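Local atomic coordinates of N-deoxyribosyltransferase (PDB entry 6EVS), a protein that catalyses the transfer of 2'-deoxyribose from one nucleobase to another, a reaction used to make modified nucleosides. Residues K17-A22 against F70-D75; E23-D28 against N122-Y127; T32-R37 against F56-E61; L98-P101 against I105-L108. All coordinates share one frame; numbering follows the deposited sequence.

Contact 1. Residues K17-A22 against F70-D75; sequences KHVSKA and FGIIGD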
loop_
_atom_site.group_PDB
_atom_site.type_symbol
_atom_site.label_atom_id
_atom_site.label_comp_id
_atom_site.label_asym_id
_atom_site.label_seq_id
_atom_site.Cartn_x
_atom_site.Cartn_y
_atom_site.Cartn_z
ATOM N N LYS A 17 -4.069 -7.422 33.419
ATOM C CA LYS A 17 -5.188 -8.335 33.596
ATOM C C LYS A 17 -5.953 -8.524 32.286
ATOM O O LYS A 17 -6.215 -9.658 31.867
ATOM C CB LYS A 17 -6.113 -7.825 34.696
ATOM C CG LYS A 17 -7.512 -8.428 34.667
ATOM C CD LYS A 17 -8.352 -7.927 35.843
ATOM C CE LYS A 17 -7.541 -7.950 37.128
ATOM N NZ LYS A 17 -8.131 -7.079 38.194
ATOM N N HIS A 18 -6.293 -7.421 31.609
ATOM C CA HIS A 18 -7.070 -7.520 30.373
ATOM C C HIS A 18 -6.279 -8.220 29.268
ATOM O O HIS A 18 -6.844 -9.008 28.499
ATOM C CB HIS A 18 -7.510 -6.130 29.912
ATOM C CG HIS A 18 -8.364 -5.401 30.907
ATOM N ND1 HIS A 18 -8.126 -4.096 31.279
ATOM C CD2 HIS A 18 -9.459 -5.795 31.597
ATOM C CE1 HIS A 18 -9.031 -3.718 32.163
ATOM N NE2 HIS A 18 -9.851 -4.732 32.378
ATOM N N VAL A 19 -4.979 -7.936 29.160
ATOM C CA VAL A 19 -4.149 -8.607 28.153
ATOM C C VAL A 19 -4.127 -10.112 28.397
ATOM O O VAL A 19 -4.248 -10.914 27.464
ATOM C CB VAL A 19 -2.726 -8.016 28.161
ATOM C CG1 VAL A 19 -1.755 -8.922 27.387
ATOM C CG2 VAL A 19 -2.737 -6.626 27.562
ATOM N N SER A 20 -3.974 -10.512 29.660
ATOM C CA SER A 20 -3.935 -11.926 30.029
ATOM C C SER A 20 -5.227 -12.642 29.651
ATOM O O SER A 20 -5.202 -13.774 29.147
ATOM C CB SER A 20 -3.676 -12.038 31.540
ATOM O OG SER A 20 -3.740 -13.380 31.980
ATOM N N LYS A 21 -6.371 -12.012 29.913
ATOM C CA LYS A 21 -7.643 -12.622 29.551
ATOM C C LYS A 21 -7.777 -12.720 28.039
ATOM O O LYS A 21 -8.266 -13.731 27.521
ATOM C CB LYS A 21 -8.803 -11.821 30.147
ATOM C CG LYS A 21 -10.198 -12.355 29.792
ATOM C CD LYS A 21 -10.363 -13.808 30.226
ATOM C CE LYS A 21 -11.823 -14.225 30.284
ATOM N NZ LYS A 21 -11.970 -15.566 30.927
ATOM N N ALA A 22 -7.339 -11.681 27.321
ATOM C CA ALA A 22 -7.386 -11.712 25.859
ATOM C C ALA A 22 -6.529 -12.844 25.308
ATOM O O ALA A 22 -6.956 -13.572 24.400
ATOM C CB ALA A 22 -6.931 -10.373 25.276
ATOM N N PHE A 70 -6.328 -7.276 17.105
ATOM C CA PHE A 70 -7.316 -7.243 18.186
ATOM C C PHE A 70 -6.818 -6.262 19.236
ATOM O O PHE A 70 -5.771 -6.489 19.845
ATOM C CB PHE A 70 -7.502 -8.642 18.777
ATOM C CG PHE A 70 -8.655 -8.754 19.750
ATOM C CD1 PHE A 70 -9.841 -9.374 19.378
ATOM C CD2 PHE A 70 -8.541 -8.252 21.045
ATOM C CE1 PHE A 70 -10.902 -9.467 20.271
ATOM C CE2 PHE A 70 -9.602 -8.349 21.936
ATOM C CZ PHE A 70 -10.778 -8.962 21.547
ATOM N N GLY A 71 -7.554 -5.173 19.439
ATOM C CA GLY A 71 -7.119 -4.093 20.309
ATOM C C GLY A 71 -7.923 -4.078 21.596
ATOM O O GLY A 71 -9.073 -4.525 21.629
ATOM N N ILE A 72 -7.308 -3.569 22.667
ATOM C CA ILE A 72 -8.002 -3.340 23.932
ATOM C C ILE A 72 -7.881 -1.856 24.264
ATOM O O ILE A 72 -6.768 -1.337 24.414
ATOM C CB ILE A 72 -7.438 -4.209 25.067
ATOM C CG1 ILE A 72 -7.536 -5.691 24.697
ATOM C CG2 ILE A 72 -8.157 -3.887 26.409
ATOM C CD1 ILE A 72 -6.814 -6.614 25.665
ATOM N N ILE A 73 -9.014 -1.164 24.314
ATOM C CA ILE A 73 -9.036 0.261 24.603
ATOM C C ILE A 73 -9.954 0.447 25.794
ATOM O O ILE A 73 -11.125 0.050 25.741
ATOM C CB ILE A 73 -9.507 1.091 23.398
ATOM C CG1 ILE A 73 -8.441 1.111 22.296
ATOM C CG2 ILE A 73 -9.861 2.511 23.834
ATOM C CD1 ILE A 73 -7.268 2.002 22.576
ATOM N N GLY A 74 -9.420 1.012 26.867
ATOM C CA GLY A 74 -10.183 1.211 28.084
ATOM C C GLY A 74 -10.019 2.624 28.612
ATOM O O GLY A 74 -9.968 3.600 27.860
ATOM N N ASP A 75 -9.933 2.709 29.934
ATOM C CA ASP A 75 -9.881 3.952 30.701
ATOM C C ASP A 75 -8.447 4.348 31.015
ATOM O O ASP A 75 -8.137 4.740 32.137
ATOM C CB ASP A 75 -10.675 3.780 31.989
ATOM C CG ASP A 75 -11.936 4.591 32.006
ATOM O OD1 ASP A 75 -12.111 5.397 31.073
ATOM O OD2 ASP A 75 -12.739 4.446 32.960
#

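Contact 2. Residues E23-D28 against N122-Y127; sequences EQVLRD and NDVENY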
loop_
_atom_site.group_PDB
_atom_site.type_symbol
_atom_site.label_atom_id
_atom_site.label_comp_id
_atom_site.label_asym_id
_atom_site.label_seq_id
_atom_site.Cartn_x
_atom_site.Cartn_y
_atom_site.Cartn_z
ATOM N N GLU A 23 -5.303 -12.983 25.823
ATOM C CA GLU A 23 -4.435 -14.080 25.398
ATOM C C GLU A 23 -5.124 -15.423 25.612
ATOM O O GLU A 23 -5.199 -16.252 24.693
ATOM C CB GLU A 23 -3.112 -14.040 26.161
ATOM C CG GLU A 23 -2.199 -12.853 25.842
ATOM C CD GLU A 23 -1.136 -12.655 26.925
ATOM O OE1 GLU A 23 -1.242 -13.328 27.980
ATOM O OE2 GLU A 23 -0.201 -11.844 26.719
ATOM N N GLN A 24 -5.685 -15.627 26.806
ATOM C CA GLN A 24 -6.322 -16.897 27.136
ATOM C C GLN A 24 -7.534 -17.158 26.250
ATOM O O GLN A 24 -7.718 -18.271 25.745
ATOM C CB GLN A 24 -6.727 -16.912 28.615
ATOM C CG GLN A 24 -7.822 -17.926 28.937
ATOM C CD GLN A 24 -8.732 -17.484 30.070
ATOM O OE1 GLN A 24 -9.950 -17.366 29.903
ATOM N NE2 GLN A 24 -8.143 -17.245 31.238
ATOM N N VAL A 25 -8.382 -16.148 26.055
ATOM C CA VAL A 25 -9.605 -16.359 25.284
ATOM C C VAL A 25 -9.268 -16.657 23.827
ATOM O O VAL A 25 -9.773 -17.625 23.239
ATOM C CB VAL A 25 -10.539 -15.143 25.408
ATOM C CG1 VAL A 25 -11.622 -15.185 24.324
ATOM C CG2 VAL A 25 -11.176 -15.105 26.800
ATOM N N LEU A 26 -8.410 -15.830 23.225
ATOM C CA LEU A 26 -8.141 -15.985 21.799
ATOM C C LEU A 26 -7.348 -17.253 21.521
ATOM O O LEU A 26 -7.553 -17.889 20.480
ATOM C CB LEU A 26 -7.400 -14.760 21.253
ATOM C CG LEU A 26 -8.165 -13.436 21.354
ATOM C CD1 LEU A 26 -7.305 -12.254 20.956
ATOM C CD2 LEU A 26 -9.432 -13.476 20.506
ATOM N N ARG A 27 -6.465 -17.650 22.444
ATOM C CA ARG A 27 -5.667 -18.857 22.233
ATOM C C ARG A 27 -6.488 -20.117 22.480
ATOM O O ARG A 27 -6.288 -21.131 21.804
ATOM C CB ARG A 27 -4.427 -18.830 23.131
ATOM C CG ARG A 27 -3.342 -17.886 22.620
ATOM C CD ARG A 27 -2.030 -17.963 23.436
ATOM N NE ARG A 27 -1.035 -17.068 22.847
ATOM C CZ ARG A 27 -0.126 -16.378 23.529
ATOM N NH1 ARG A 27 -0.065 -16.479 24.847
ATOM N NH2 ARG A 27 0.732 -15.600 22.882
ATOM N N ASP A 28 -7.412 -20.075 23.441
ATOM C CA ASP A 28 -8.294 -21.216 23.652
ATOM C C ASP A 28 -9.227 -21.426 22.472
ATOM O O ASP A 28 -9.755 -22.530 22.295
ATOM C CB ASP A 28 -9.127 -21.038 24.926
ATOM C CG ASP A 28 -8.286 -21.125 26.190
ATOM O OD1 ASP A 28 -7.168 -21.685 26.132
ATOM O OD2 ASP A 28 -8.757 -20.640 27.240
ATOM N N ASN A 122 -17.705 -13.326 26.203
ATOM C CA ASN A 122 -18.526 -14.372 25.599
ATOM C C ASN A 122 -18.948 -14.001 24.180
ATOM O O ASN A 122 -19.111 -14.884 23.327
ATOM C CB ASN A 122 -19.732 -14.670 26.487
ATOM C CG ASN A 122 -19.335 -15.358 27.776
ATOM O OD1 ASN A 122 -19.282 -14.735 28.837
ATOM N ND2 ASN A 122 -19.020 -16.647 27.685
ATOM N N ASP A 123 -19.094 -12.704 23.894
ATOM C CA ASP A 123 -19.376 -12.282 22.526
ATOM C C ASP A 123 -18.194 -12.574 21.612
ATOM O O ASP A 123 -18.384 -12.966 20.455
ATOM C CB ASP A 123 -19.718 -10.795 22.487
ATOM C CG ASP A 123 -21.045 -10.489 23.140
ATOM O OD1 ASP A 123 -21.859 -11.422 23.294
ATOM O OD2 ASP A 123 -21.266 -9.318 23.507
ATOM N N VAL A 124 -16.971 -12.368 22.110
ATOM C CA VAL A 124 -15.781 -12.751 21.355
ATOM C C VAL A 124 -15.736 -14.261 21.175
ATOM O O VAL A 124 -15.316 -14.765 20.128
ATOM C CB VAL A 124 -14.498 -12.243 22.048
ATOM C CG1 VAL A 124 -13.269 -12.681 21.260
ATOM C CG2 VAL A 124 -14.510 -10.732 22.231
ATOM N N GLU A 125 -16.153 -15.007 22.197
ATOM C CA GLU A 125 -16.069 -16.460 22.126
ATOM C C GLU A 125 -17.021 -17.035 21.087
ATOM O O GLU A 125 -16.748 -18.105 20.531
ATOM C CB GLU A 125 -16.331 -17.070 23.502
ATOM C CG GLU A 125 -15.075 -17.066 24.359
ATOM C CD GLU A 125 -15.357 -16.947 25.841
ATOM O OE1 GLU A 125 -14.430 -16.544 26.574
ATOM O OE2 GLU A 125 -16.488 -17.259 26.274
ATOM N N ASN A 126 -18.120 -16.337 20.797
ATOM C CA ASN A 126 -19.091 -16.785 19.807
ATOM C C ASN A 126 -18.900 -16.154 18.430
ATOM O O ASN A 126 -19.588 -16.555 17.489
ATOM C CB ASN A 126 -20.511 -16.500 20.303
ATOM C CG ASN A 126 -20.872 -17.322 21.524
ATOM O OD1 ASN A 126 -20.431 -18.464 21.674
ATOM N ND2 ASN A 126 -21.683 -16.745 22.407
ATOM N N TYR A 127 -17.991 -15.187 18.292
ATOM C CA TYR A 127 -17.768 -14.522 17.012
ATOM C C TYR A 127 -17.256 -15.505 15.959
ATOM O O TYR A 127 -16.412 -16.359 16.243
ATOM C CB TYR A 127 -16.762 -13.384 17.198
ATOM C CG TYR A 127 -16.560 -12.514 15.984
ATOM C CD1 TYR A 127 -17.496 -11.542 15.632
ATOM C CD2 TYR A 127 -15.424 -12.659 15.186
ATOM C CE1 TYR A 127 -17.300 -10.733 14.518
ATOM C CE2 TYR A 127 -15.219 -11.853 14.081
ATOM C CZ TYR A 127 -16.159 -10.896 13.747
ATOM O OH TYR A 127 -15.947 -10.101 12.640
#

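Contact 3. Residues T32-R37 against F56-E61; sequences TVFSPR and FKNDLE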
loop_
_atom_site.group_PDB
_atom_site.type_symbol
_atom_site.label_atom_id
_atom_site.label_comp_id
_atom_site.label_asym_id
_atom_site.label_seq_id
_atom_site.Cartn_x
_atom_site.Cartn_y
_atom_site.Cartn_z
ATOM N N THR A 32 -3.558 -18.089 16.728
ATOM C CA THR A 32 -2.144 -17.844 16.989
ATOM C C THR A 32 -2.002 -16.364 17.312
ATOM O O THR A 32 -2.229 -15.511 16.453
ATOM C CB THR A 32 -1.273 -18.244 15.794
ATOM O OG1 THR A 32 -1.452 -19.637 15.523
ATOM C CG2 THR A 32 0.194 -17.990 16.110
ATOM N N VAL A 33 -1.655 -16.054 18.556
ATOM C CA VAL A 33 -1.682 -14.686 19.048
ATOM C C VAL A 33 -0.259 -14.216 19.294
ATOM O O VAL A 33 0.482 -14.843 20.064
ATOM C CB VAL A 33 -2.510 -14.575 20.337
ATOM C CG1 VAL A 33 -2.538 -13.127 20.806
ATOM C CG2 VAL A 33 -3.904 -15.130 20.092
ATOM N N PHE A 34 0.115 -13.092 18.679
ATOM C CA PHE A 34 1.348 -12.398 19.051
ATOM C C PHE A 34 1.015 -11.370 20.125
ATOM O O PHE A 34 0.239 -10.440 19.875
ATOM C CB PHE A 34 2.005 -11.706 17.855
ATOM C CG PHE A 34 3.263 -10.941 18.212
ATOM C CD1 PHE A 34 4.491 -11.587 18.252
ATOM C CD2 PHE A 34 3.212 -9.581 18.505
ATOM C CE1 PHE A 34 5.673 -10.889 18.548
ATOM C CE2 PHE A 34 4.376 -8.873 18.836
ATOM C CZ PHE A 34 5.622 -9.535 18.852
ATOM N N SER A 35 1.609 -11.529 21.308
ATOM C CA SER A 35 1.318 -10.644 22.433
ATOM C C SER A 35 2.567 -9.848 22.765
ATOM O O SER A 35 3.555 -10.433 23.224
ATOM C CB SER A 35 0.845 -11.429 23.656
ATOM O OG SER A 35 0.459 -10.527 24.702
ATOM N N PRO A 36 2.582 -8.539 22.514
ATOM C CA PRO A 36 3.830 -7.776 22.636
ATOM C C PRO A 36 4.519 -7.911 23.978
ATOM O O PRO A 36 5.747 -7.815 24.020
ATOM C CB PRO A 36 3.378 -6.336 22.380
ATOM C CG PRO A 36 2.217 -6.512 21.373
ATOM C CD PRO A 36 1.505 -7.750 21.883
ATOM N N ARG A 37 3.779 -8.146 25.062
ATOM C CA ARG A 37 4.397 -8.249 26.382
ATOM C C ARG A 37 5.272 -9.495 26.518
ATOM O O ARG A 37 6.183 -9.514 27.363
ATOM C CB ARG A 37 3.316 -8.243 27.465
ATOM C CG ARG A 37 2.628 -9.578 27.663
ATOM C CD ARG A 37 1.651 -9.538 28.808
ATOM N NE ARG A 37 0.999 -10.829 28.994
ATOM C CZ ARG A 37 0.718 -11.359 30.173
ATOM N NH1 ARG A 37 1.052 -10.708 31.274
ATOM N NH2 ARG A 37 0.113 -12.537 30.248
ATOM N N PHE A 56 10.340 -2.193 18.035
ATOM C CA PHE A 56 9.534 -1.554 17.000
ATOM C C PHE A 56 9.435 -2.437 15.762
ATOM O O PHE A 56 8.338 -2.729 15.274
ATOM C CB PHE A 56 10.132 -0.194 16.640
ATOM C CG PHE A 56 9.338 0.552 15.605
ATOM C CD1 PHE A 56 8.254 1.353 15.973
ATOM C CD2 PHE A 56 9.669 0.454 14.285
ATOM C CE1 PHE A 56 7.518 2.049 15.002
ATOM C CE2 PHE A 56 8.924 1.134 13.291
ATOM C CZ PHE A 56 7.841 1.927 13.667
ATOM N N LYS A 57 10.584 -2.898 15.263
ATOM C CA LYS A 57 10.594 -3.674 14.027
ATOM C C LYS A 57 9.870 -4.995 14.210
ATOM O O LYS A 57 9.093 -5.401 13.348
ATOM C CB LYS A 57 12.032 -3.913 13.561
ATOM C CG LYS A 57 12.695 -2.679 13.005
ATOM C CD LYS A 57 14.141 -2.978 12.558
ATOM C CE LYS A 57 14.754 -1.775 11.856
ATOM N NZ LYS A 57 15.770 -2.147 10.823
ATOM N N ASN A 58 10.075 -5.660 15.352
ATOM C CA ASN A 58 9.419 -6.945 15.548
ATOM C C ASN A 58 7.917 -6.769 15.687
ATOM O O ASN A 58 7.136 -7.581 15.171
ATOM C CB ASN A 58 9.986 -7.650 16.783
ATOM C CG ASN A 58 9.590 -9.112 16.848
ATOM O OD1 ASN A 58 9.500 -9.787 15.814
ATOM N ND2 ASN A 58 9.344 -9.610 18.053
ATOM N N ASP A 59 7.496 -5.712 16.384
ATOM C CA ASP A 59 6.068 -5.452 16.576
ATOM C C ASP A 59 5.391 -5.179 15.241
ATOM O O ASP A 59 4.379 -5.808 14.899
ATOM C CB ASP A 59 5.872 -4.265 17.526
ATOM C CG ASP A 59 6.091 -4.630 18.996
ATOM O OD1 ASP A 59 6.402 -5.808 19.289
ATOM O OD2 ASP A 59 5.949 -3.734 19.847
ATOM N N LEU A 60 5.935 -4.221 14.479
ATOM C CA LEU A 60 5.377 -3.885 13.173
ATOM C C LEU A 60 5.363 -5.097 12.241
ATOM O O LEU A 60 4.358 -5.365 11.570
ATOM C CB LEU A 60 6.169 -2.732 12.553
ATOM C CG LEU A 60 5.600 -2.070 11.300
ATOM C CD1 LEU A 60 4.151 -1.621 11.532
ATOM C CD2 LEU A 60 6.476 -0.897 10.878
ATOM N N GLU A 61 6.462 -5.857 12.192
ATOM C CA GLU A 61 6.467 -7.062 11.370
ATOM C C GLU A 61 5.352 -8.024 11.788
ATOM O O GLU A 61 4.743 -8.683 10.933
ATOM C CB GLU A 61 7.835 -7.755 11.425
ATOM C CG GLU A 61 8.113 -8.610 10.207
ATOM C CD GLU A 61 8.238 -7.788 8.931
ATOM O OE1 GLU A 61 8.031 -8.352 7.844
ATOM O OE2 GLU A 61 8.534 -6.575 9.010
#

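Contact 4. Residues L98-P101 against I105-L108; sequences LFSP and IINL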
loop_
_atom_site.group_PDB
_atom_site.type_symbol
_atom_site.label_atom_id
_atom_site.label_comp_id
_atom_site.label_asym_id
_atom_site.label_seq_id
_atom_site.Cartn_x
_atom_site.Cartn_y
_atom_site.Cartn_z
ATOM N N LEU A 98 -12.007 -4.690 18.344
ATOM C CA LEU A 98 -11.743 -3.855 19.505
ATOM C C LEU A 98 -12.582 -4.339 20.676
ATOM O O LEU A 98 -13.767 -4.656 20.520
ATOM C CB LEU A 98 -12.032 -2.377 19.197
ATOM C CG LEU A 98 -11.480 -1.330 20.169
ATOM C CD1 LEU A 98 -9.973 -1.204 20.019
ATOM C CD2 LEU A 98 -12.157 0.021 19.964
ATOM N N PHE A 99 -11.949 -4.408 21.843
ATOM C CA PHE A 99 -12.600 -4.768 23.087
ATOM C C PHE A 99 -12.445 -3.600 24.054
ATOM O O PHE A 99 -11.333 -3.112 24.268
ATOM C CB PHE A 99 -12.001 -6.053 23.683
ATOM C CG PHE A 99 -12.665 -6.486 24.971
ATOM C CD1 PHE A 99 -12.181 -6.059 26.187
ATOM C CD2 PHE A 99 -13.778 -7.315 24.952
ATOM C CE1 PHE A 99 -12.803 -6.439 27.373
ATOM C CE2 PHE A 99 -14.401 -7.702 26.137
ATOM C CZ PHE A 99 -13.910 -7.269 27.340
ATOM N N SER A 100 -13.549 -3.139 24.626
ATOM C CA SER A 100 -13.446 -2.038 25.591
ATOM C C SER A 100 -13.915 -2.515 26.957
ATOM O O SER A 100 -15.110 -2.825 27.123
ATOM C CB SER A 100 -14.249 -0.813 25.132
ATOM O OG SER A 100 -14.242 0.228 26.102
ATOM N N PRO A 101 -13.029 -2.604 27.951
ATOM C CA PRO A 101 -13.462 -3.060 29.288
ATOM C C PRO A 101 -14.423 -2.102 29.978
ATOM O O PRO A 101 -15.100 -2.509 30.932
ATOM C CB PRO A 101 -12.139 -3.178 30.072
ATOM C CG PRO A 101 -11.052 -3.220 29.025
ATOM C CD PRO A 101 -11.570 -2.402 27.874
ATOM N N ILE A 105 -17.113 6.204 25.691
ATOM C CA ILE A 105 -17.080 6.774 24.348
ATOM C C ILE A 105 -15.653 6.724 23.816
ATOM O O ILE A 105 -14.688 7.007 24.541
ATOM C CB ILE A 105 -17.633 8.214 24.354
ATOM C CG1 ILE A 105 -19.167 8.205 24.439
ATOM C CG2 ILE A 105 -17.177 8.977 23.108
ATOM C CD1 ILE A 105 -19.765 9.364 25.231
ATOM N N ILE A 106 -15.512 6.352 22.544
ATOM C CA ILE A 106 -14.211 6.180 21.915
ATOM C C ILE A 106 -14.071 7.167 20.756
ATOM O O ILE A 106 -15.049 7.486 20.072
ATOM C CB ILE A 106 -14.041 4.712 21.450
ATOM C CG1 ILE A 106 -14.105 3.778 22.663
ATOM C CG2 ILE A 106 -12.740 4.515 20.650
ATOM C CD1 ILE A 106 -14.149 2.307 22.314
ATOM N N ASN A 107 -12.844 7.666 20.559
ATOM C CA ASN A 107 -12.531 8.587 19.468
ATOM C C ASN A 107 -13.070 8.052 18.147
ATOM O O ASN A 107 -12.994 6.851 17.888
ATOM C CB ASN A 107 -11.010 8.769 19.376
ATOM C CG ASN A 107 -10.605 9.852 18.394
ATOM O OD1 ASN A 107 -10.601 9.632 17.183
ATOM N ND2 ASN A 107 -10.262 11.032 18.913
ATOM N N LEU A 108 -13.609 8.953 17.308
ATOM C CA LEU A 108 -14.238 8.505 16.064
ATOM C C LEU A 108 -13.228 8.017 15.024
ATOM O O LEU A 108 -13.615 7.305 14.085
ATOM C CB LEU A 108 -15.115 9.609 15.455
ATOM C CG LEU A 108 -14.578 10.943 14.931
ATOM C CD1 LEU A 108 -14.079 10.818 13.479
ATOM C CD2 LEU A 108 -15.682 12.000 15.024
#

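Contact 1. Residues K17-A22 against F70-D75
Ile72 drives its CD1 methyl into one turn of the helix, where it lies over the backbone of His18 and the methyl group of Ala22. Ala22 CB is 3.8 Å from Ile72 CD1, and His18 O is 3.7 Å from that same methyl. Val19 sits at the margin of the patch, coming nearest with its backbone: Val19 CA is 4.2 Å from Ile72 CD1, and Val19 CG2 is 4.5 Å from it. The aim follows from the isoleucine torsions: CG1 is trans to the carbonyl carbon (chi1 -58°), and a stretched-out chi2 of 171° carries CD1 straight on towards the helix. The second branch, CG2, lies beside the start of the histidine side chain, with His18 CB 4.2 Å from Ile72 CG2, while the imidazole itself swings off to pack on Pro101.

Helix and strand run roughly antiparallel, at 153°, with their axes 10.0 Å apart at the closest. Helix 13-28 follows strand 3-7 in the chain, and Val19 and Ala22 also reach Leu6, so that the helix straddles two neighbouring strands of the parallel sheet. Trp121 adds to the cover over Ala22.

Everything exchanged here is van der Waals contact. The polar atom that Ile72 CD1 touches, His18 O, is already taken up inside the helix by the bond from Ala22 N, at 3.0 Å, so an apolar methyl can rest against it without robbing it of that partner. The chemistry implies a hydrophobic seam between helix and sheet, held by close packing rather than by directional bonds.

Contact 2. Residues E23-D28 against N122-Y127
Val124 is the first residue of 122-127 to touch helix 13-28, pointing at it and using CG1 for both of its contacts there. Val124 CG1 is 4.0 Å from Leu26 CD2, the two side chains meeting at a slant, and 4.3 Å from Val25 CG1. That methyl is the branch turned directly away from the valine's own backbone N (chi1 179°). The same methyl also reaches the Phe70 ring, and Val124 touches Phe118 as well. Leu26 touches Phe70 too, which joins the helix pair to the sheet below.

Glu125, next along, starts to the flank and then returns. Its chain, stretched out beyond CG, lies across Val25 and lays both a methylene and an oxygen on the valine: Glu125 CG is 3.9 Å from Val25 CG1, and Glu125 OE1 is 3.6 Å from Val25 CG2.

The two helices run nearly parallel, 19° apart, with their axes 10.2 Å from each other, on the same side of the sheet. Their meeting is graded in chemistry. Towards the sheet, Val124 and Leu26 form a purely apolar base. Towards solvent, the partly exposed Glu125 covers Val25 like a lid; the valine methyls offer its carboxylate only van der Waals contact, and its partly exposed position leaves solvation of the charge possible.

Contact 3. Residues T32-R37 against F56-E61
Phe34, Asp59 and Asn58 carry this contact, and most of it happens along the rim of the phenylalanine ring. Asp59 OD1 lies in the ring plane at the edge, 3.7 Å from Phe34 CE2 and 3.8 Å from Phe34 CZ. The carboxylate is turned steeply, its plane 75° from that of the ring. Beside it comes the amide of Asn58, whose ND2 is 3.8 Å from Phe34 CZ, again near the ring plane, with amide and ring almost perpendicular at 89°. Because ND2 stands at the rim and not over a face, this is no N-H to pi interaction but plain packing. For Asp59 OD1 the rim offers more: the acidic oxygen faces ring C-H groups whose slight positive charge should suit it.

Phe34 reaches the helix with CG swung fully away from its backbone N (chi1 178°), pointing the ring straight out from the strand. Other aromatics help set its orientation: His62, on the same helix as Asn58, stacks with it, and Tyr5 meets it as well. Pro36 CB, 4.4 Å from Asp59 OD1, adds a looser touch.

Other subunits pack on the same residues: His115 of the second subunit on Asn58, Met109 of the third on Asp59. Within the chain, Phe34 faces helix 49-65 while its neighbours Val33 and Ser35 face helix 13-28. That alternation along the outermost strand of this chain's parallel sheet, with helices on both sides, belongs to the flavodoxin-like (Rossmann-type) three-layer fold, strand order 2-1-3-4-5.

Contact 4. Residues L98-P101 against I105-L108
Ile106 points its side chain back at the strand that precedes it in the chain, meeting Leu98 tip to tip and brushing Ser100. At the root, Ile106 CB is still 5.3 Å from Leu98 CD2. The short branch does little better, Ile106 CG2 staying 4.6 Å from that methyl, and CG1 serves mainly as the arm. Its placing next to the backbone N (chi1 -62°), followed by a zigzag continuation (chi2 172°), delivers the terminal methyl to the strand. There Ile106 CD1 packs 3.8 Å from Leu98 CD2 and 4.2 Å from Ser100 CB.

Ser100 offers only its carbon to this patch. Its hydroxyl is engaged with Ile73 O, just past the end of the adjacent strand 68-72, and with Gly103 N, inside the turn between the two segments, so it pins that turn to the sheet. Tyr117 touches both Ser100 and Ile106, and Ile110 and Leu114 also touch Leu98.

One backbone atom of the loop, Ile106 O, accepts a hydrogen bond from Arg52 of the third subunit. One residue on, Asn107 is the N-cap of helix 108-111, its OD1 receiving Met109 N. The whole forms the beta-to-alpha connection at the C-terminal end of strand 96-99 in the flavodoxin-like sheet, folded back on its own strand through Ile106 before the capped helix begins.

In the fold
All four contacts are largely buried, but they differ in depth. Contact 1 lies nearest the chain's centre, and contact 2 extends it along helix 13-28, the two packing directly on each other. Contact 2 turns partly polar at its solvent side. Contact 3 lies at the outermost strand of this chain's sheet, where an aromatic rim meets acid and amide groups; the salt bridge Glu23 to Arg37 ties its strand segment to helix 13-28. Contact 4 is aliphatic again and joins contact 1 through backbone bonding of strands 68-72 and 96-99. Contacts 3 and 4, on opposite sides of the chain's centre, both touch the third subunit, whereas contacts 1 and 2 meet no other chain.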